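PDB 5GN1: ATP-dependent helicase FUN30 from Saccharomyces cerevisiae S288c, which uses ATP hydrolysis to remodel nucleosomes, promoting the resection of DNA ends at double-strand breaks and helping to organise heterochromatin. Local coordinates for residues A[92-95]-A[96-100]; A[292-295]-A[296-299]. All coordinates share one frame; numbering follows the deposited sequence.

Interaction 1 of 2, residues A[92-95]-A[96-100]; sequences KSKL and QSSSS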
ATOM      1  N   LYS A  92      19.766  17.031   9.484  1.00 46.31           N
ATOM      2  CA  LYS A  92      21.081  16.505   9.122  1.00 50.95           C
ATOM      3  C   LYS A  92      21.220  15.043   9.533  1.00 48.02           C
ATOM      4  O   LYS A  92      21.671  14.203   8.745  1.00 47.84           O
ATOM      5  CB  LYS A  92      22.187  17.341   9.762  1.00 54.25           C
ATOM      6  CG  LYS A  92      23.577  16.754   9.538  1.00 51.36           C
ATOM      7  CD  LYS A  92      24.649  17.551  10.251  1.00 53.49           C
ATOM      8  CE  LYS A  92      25.921  16.726  10.391  1.00 50.69           C
ATOM      9  NZ  LYS A  92      27.053  17.520  10.951  1.00 59.24           N
ATOM     10  N   SER A  93      20.846  14.720  10.769  1.00 49.10           N
ATOM     11  CA  SER A  93      21.029  13.354  11.253  1.00 50.60           C
ATOM     12  C   SER A  93      20.139  12.370  10.499  1.00 47.43           C
ATOM     13  O   SER A  93      20.494  11.192  10.359  1.00 38.74           O
ATOM     14  CB  SER A  93      20.747  13.299  12.752  1.00 51.21           C
ATOM     15  OG  SER A  93      19.616  14.090  13.073  1.00 58.36           O
ATOM     16  N   LYS A  94      18.994  12.841   9.991  1.00 45.19           N
ATOM     17  CA  LYS A  94      18.109  11.991   9.204  1.00 40.79           C
ATOM     18  C   LYS A  94      18.830  11.387   8.007  1.00 36.67           C
ATOM     19  O   LYS A  94      18.552  10.240   7.628  1.00 31.65           O
ATOM     20  CB  LYS A  94      16.891  12.801   8.750  1.00 39.42           C
ATOM     21  CG  LYS A  94      15.970  12.093   7.777  1.00 43.47           C
ATOM     22  CD  LYS A  94      15.268  10.901   8.417  1.00 47.70           C
ATOM     23  CE  LYS A  94      14.513  10.099   7.367  1.00 49.33           C
ATOM     24  NZ  LYS A  94      13.641   9.059   7.975  1.00 54.46           N
ATOM     25  N   LEU A  95      19.773  12.122   7.416  1.00 30.78           N
ATOM     26  CA  LEU A  95      20.405  11.674   6.180  1.00 33.55           C
ATOM     27  C   LEU A  95      21.290  10.449   6.370  1.00 31.88           C
ATOM     28  O   LEU A  95      21.618   9.787   5.377  1.00 31.61           O
ATOM     29  CB  LEU A  95      21.240  12.795   5.555  1.00 33.71           C
ATOM     30  CG  LEU A  95      20.486  13.983   4.945  1.00 34.97           C
ATOM     31  CD1 LEU A  95      21.467  14.996   4.363  1.00 35.38           C
ATOM     32  CD2 LEU A  95      19.518  13.516   3.878  1.00 32.77           C
ATOM     33  N   GLN A  96      21.687  10.138   7.605  1.00 28.71           N
ATOM     34  CA  GLN A  96      22.603   9.015   7.805  1.00 33.93           C
ATOM     35  C   GLN A  96      21.940   7.685   7.469  1.00 30.16           C
ATOM     36  O   GLN A  96      22.614   6.751   7.018  1.00 26.23           O
ATOM     37  CB  GLN A  96      23.117   8.992   9.241  1.00 29.62           C
ATOM     38  CG  GLN A  96      24.115   7.871   9.526  1.00 28.74           C
ATOM     39  CD  GLN A  96      24.681   7.942  10.930  1.00 33.13           C
ATOM     40  OE1 GLN A  96      24.191   8.704  11.772  1.00 33.27           O
ATOM     41  NE2 GLN A  96      25.718   7.146  11.196  1.00 28.57           N
ATOM     42  N   SER A  97      20.631   7.584   7.668  1.00 28.13           N
ATOM     43  CA  SER A  97      19.903   6.365   7.363  1.00 25.99           C
ATOM     44  C   SER A  97      19.093   6.476   6.073  1.00 29.59           C
ATOM     45  O   SER A  97      18.331   5.559   5.752  1.00 29.38           O
ATOM     46  CB  SER A  97      19.003   5.991   8.545  1.00 29.15           C
ATOM     47  OG  SER A  97      18.119   7.051   8.901  1.00 31.22           O
ATOM     48  N   SER A  98      19.274   7.556   5.311  1.00 27.42           N
ATOM     49  CA  SER A  98      18.541   7.805   4.072  1.00 31.75           C
ATOM     50  C   SER A  98      19.330   7.334   2.859  1.00 27.73           C
ATOM     51  O   SER A  98      20.530   7.599   2.738  1.00 30.11           O
ATOM     52  CB  SER A  98      18.214   9.293   3.906  1.00 27.70           C
ATOM     53  OG  SER A  98      17.408   9.767   4.974  1.00 29.28           O
ATOM     54  N   SER A  99      18.639   6.658   1.945  1.00 23.03           N
ATOM     55  CA  SER A  99      19.215   6.215   0.688  1.00 20.63           C
ATOM     56  C   SER A  99      18.194   6.468  -0.409  1.00 23.51           C
ATOM     57  O   SER A  99      17.019   6.731  -0.141  1.00 24.41           O
ATOM     58  CB  SER A  99      19.587   4.724   0.714  1.00 25.16           C
ATOM     59  OG  SER A  99      18.421   3.923   0.823  1.00 29.04           O
ATOM     60  N   SER A 100      18.644   6.361  -1.657  1.00 21.79           N
ATOM     61  CA  SER A 100      17.708   6.481  -2.767  1.00 30.88           C
ATOM     62  C   SER A 100      16.612   5.423  -2.664  1.00 26.10           C
ATOM     63  O   SER A 100      15.451   5.690  -2.993  1.00 23.37           O
ATOM     64  CB  SER A 100      18.449   6.361  -4.095  1.00 22.50           C
ATOM     65  OG  SER A 100      18.945   5.049  -4.275  1.00 28.70           O
TER
HETATM   66  O   HOH W   1      22.184  10.560  12.659  1.00 38.95           O
HETATM   67  O   HOH W   2      22.925   8.056   3.588  1.00 28.62           O
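S98 turns its hydroxyl back along the chain onto K94: with chi1 at -60°, OG lies opposite the carbonyl carbon and beside the backbone N, within 2.9 Å of K94 O. K94 places CG anti to its own N and then bends at chi2 (67°), which carries its aliphatic chain across the same hydroxyl, CE lying 3.8 Å from S98 OG. The serine donates to the carbonyl from above its plane, S98 OG standing 50° out of the K94 carbonyl plane. K94 O also receives two weak bonds, from S97 N and from S97 OG, so one firm bond and two weak ones converge on it.

The backbone bonds form a succession, each spanning three residues, that runs from the last part of helix 89-94 into the loop. Q96 N reaches S93 O at 3.2 Å, and S98 N makes a weak bond to L95 O. Two waters reinforce the turns. One donates both to S93 O and to Q96 OE1, 2.9 Å from the latter, and so ties the end of the extended glutamine back to the turn. The other links L95 O with S98 O, lying 2.6 Å from S98 O.

On the inner side L95 is buried against H76 and M79 of helix 60-82, and S98 touches I72 of that helix. S99 then N-caps helix 100-110, where N102 OD1 accepts from S99 N as in a capping box.

Carbonyls in this helix-to-helix connection therefore find donors in the S98 hydroxyl, backbone N-H groups and water. The chemistry implies a compact polar turn, its bonded atoms lying toward the surface while L95 is the buried residue of the contact.

Interaction 2 of 2, residues A[292-295]-A[296-299]; sequences ADRA and HRVG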
ATOM      1  N   ALA A 292      -3.680  -9.587 -13.533  1.00 21.14           N
ATOM      2  CA  ALA A 292      -4.888  -9.442 -14.337  1.00 25.47           C
ATOM      3  C   ALA A 292      -5.330 -10.766 -14.949  1.00 24.68           C
ATOM      4  O   ALA A 292      -6.536 -11.016 -15.086  1.00 22.76           O
ATOM      5  CB  ALA A 292      -4.667  -8.389 -15.424  1.00 23.88           C
ATOM      6  N   ASP A 293      -4.388 -11.641 -15.290  1.00 23.41           N
ATOM      7  CA  ASP A 293      -4.729 -12.939 -15.859  1.00 24.19           C
ATOM      8  C   ASP A 293      -5.285 -13.933 -14.838  1.00 23.11           C
ATOM      9  O   ASP A 293      -5.582 -15.068 -15.219  1.00 24.73           O
ATOM     10  CB  ASP A 293      -3.510 -13.552 -16.556  1.00 25.87           C
ATOM     11  CG  ASP A 293      -3.132 -12.815 -17.838  1.00 33.44           C
ATOM     12  OD1 ASP A 293      -3.918 -11.960 -18.317  1.00 34.26           O
ATOM     13  OD2 ASP A 293      -2.046 -13.113 -18.383  1.00 42.02           O
ATOM     14  N   ARG A 294      -5.422 -13.570 -13.554  1.00 24.65           N
ATOM     15  CA  ARG A 294      -6.230 -14.408 -12.664  1.00 20.97           C
ATOM     16  C   ARG A 294      -7.692 -14.381 -13.093  1.00 18.32           C
ATOM     17  O   ARG A 294      -8.409 -15.369 -12.919  1.00 20.72           O
ATOM     18  CB  ARG A 294      -6.106 -13.957 -11.197  1.00 19.76           C
ATOM     19  CG  ARG A 294      -4.685 -13.987 -10.597  1.00 23.86           C
ATOM     20  CD  ARG A 294      -3.954 -15.285 -10.919  1.00 25.15           C
ATOM     21  NE  ARG A 294      -3.140 -15.153 -12.128  1.00 25.78           N
ATOM     22  CZ  ARG A 294      -2.696 -16.177 -12.843  1.00 29.74           C
ATOM     23  NH1 ARG A 294      -3.020 -17.419 -12.489  1.00 29.27           N
ATOM     24  NH2 ARG A 294      -1.949 -15.958 -13.921  1.00 28.26           N
ATOM     25  N   ALA A 295      -8.132 -13.272 -13.679  1.00 17.93           N
ATOM     26  CA  ALA A 295      -9.467 -13.093 -14.231  1.00 18.49           C
ATOM     27  C   ALA A 295      -9.515 -13.330 -15.733  1.00 22.50           C
ATOM     28  O   ALA A 295     -10.457 -13.959 -16.233  1.00 19.69           O
ATOM     29  CB  ALA A 295      -9.970 -11.674 -13.930  1.00 17.56           C
ATOM     30  N   HIS A 296      -8.506 -12.846 -16.462  1.00 19.51           N
ATOM     31  CA  HIS A 296      -8.469 -12.937 -17.923  1.00 25.29           C
ATOM     32  C   HIS A 296      -7.726 -14.212 -18.286  1.00 29.16           C
ATOM     33  O   HIS A 296      -6.511 -14.214 -18.495  1.00 30.16           O
ATOM     34  CB  HIS A 296      -7.817 -11.703 -18.538  1.00 24.12           C
ATOM     35  CG  HIS A 296      -7.565 -11.832 -20.011  1.00 30.66           C
ATOM     36  ND1 HIS A 296      -8.583 -11.825 -20.942  1.00 31.22           N
ATOM     37  CD2 HIS A 296      -6.417 -12.016 -20.707  1.00 33.25           C
ATOM     38  CE1 HIS A 296      -8.070 -11.984 -22.150  1.00 34.09           C
ATOM     39  NE2 HIS A 296      -6.760 -12.108 -22.034  1.00 35.38           N
ATOM     40  N   ARG A 297      -8.468 -15.315 -18.351  1.00 25.42           N
ATOM     41  CA  ARG A 297      -7.883 -16.622 -18.609  1.00 26.77           C
ATOM     42  C   ARG A 297      -8.985 -17.549 -19.098  1.00 24.87           C
ATOM     43  O   ARG A 297     -10.171 -17.206 -19.087  1.00 22.53           O
ATOM     44  CB  ARG A 297      -7.195 -17.187 -17.358  1.00 23.94           C
ATOM     45  CG  ARG A 297      -8.171 -17.420 -16.194  1.00 24.36           C
ATOM     46  CD  ARG A 297      -7.482 -17.855 -14.915  1.00 26.03           C
ATOM     47  NE  ARG A 297      -6.691 -19.071 -15.083  1.00 27.62           N
ATOM     48  CZ  ARG A 297      -5.364 -19.089 -15.205  1.00 34.73           C
ATOM     49  NH1 ARG A 297      -4.673 -17.953 -15.183  1.00 30.94           N
ATOM     50  NH2 ARG A 297      -4.730 -20.244 -15.360  1.00 43.41           N
ATOM     51  N   VAL A 298      -8.569 -18.741 -19.523  1.00 34.81           N
ATOM     52  CA  VAL A 298      -9.504 -19.725 -20.060  1.00 39.48           C
ATOM     53  C   VAL A 298     -10.580 -20.021 -19.029  1.00 31.87           C
ATOM     54  O   VAL A 298     -10.293 -20.253 -17.849  1.00 32.28           O
ATOM     55  CB  VAL A 298      -8.747 -20.993 -20.482  1.00 39.18           C
ATOM     56  CG1 VAL A 298      -9.711 -22.041 -21.013  1.00 38.40           C
ATOM     57  CG2 VAL A 298      -7.693 -20.651 -21.530  1.00 40.41           C
ATOM     58  N   GLY A 299     -11.833 -19.993 -19.469  1.00 31.48           N
ATOM     59  CA  GLY A 299     -12.976 -20.128 -18.592  1.00 29.58           C
ATOM     60  C   GLY A 299     -13.730 -18.835 -18.388  1.00 28.64           C
ATOM     61  O   GLY A 299     -14.914 -18.869 -18.023  1.00 23.49           O
TER
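A292 and D293 meet H296 and R297 in a local turn-and-side-chain contact, in the loop between helix 285-292 and strand 304-311; the sequence from Q290 to Q300 matches helicase motif VI of SNF2 proteins. The turn is defined by A292 O, which takes two backbone donors: A295 N, and H296 N at 3.0 Å, the latter in the carbonyl plane on a lone pair with an N-H...O angle of 163°.

R297 NH1 donates to a second carbonyl, D293 O, over 3.0 Å. The acceptor lies at the edge of the guanidinium, almost in its plane, but NH1 sits above the D293 carbonyl plane, off the lone pair. Chi1 of 62° sets R297 CG between its own N and carbonyl carbon, folding the chain back so that CD lies 3.3 Å from R294 O. R297 NH1 then stands over one face of the R294 guanidinium, 3.2 Å from R294 NH1, the two planes 50° apart. R294 also packs on L206 and F208 of the central sheet.

D293 and H296 run side by side, with D293 OD1 at the ring edge, 3.5 Å from H296 CD2. A long, weak ion pair joins the same oxygen to K49.

The two NH1 groups are like charges in close approach, not bonded to each other; carbonyl acceptors (Q290 O and I268 O for R294, D293 O for R297) probably offset their repulsion. Motif VI arginines of related helicases face the ATP phosphates across the interlobe cleft; here both engage backbone carbonyls without nucleotide, so any such role is inferred from the family.

In the fold
Interactions 1 and 2 are not in contact and lie on opposite sides of the chain's centre. Their own centres are 44 Å apart and their nearest atoms about 27 Å apart. In the chain they come in series, 92-100 well before 292-299, the first in the SNF2-related part of the sequence and the second in the helicase C-terminal part. The first joins two helices at the surface; the second borders the parallel six-stranded sheet of the RecA-like ATPase-C lobe. No nucleotide takes part in either. If motif VI acts here as in relatives, interaction 2 would lie at the nucleotide cleft, and interaction 1, given the separation of the centres, well away from it.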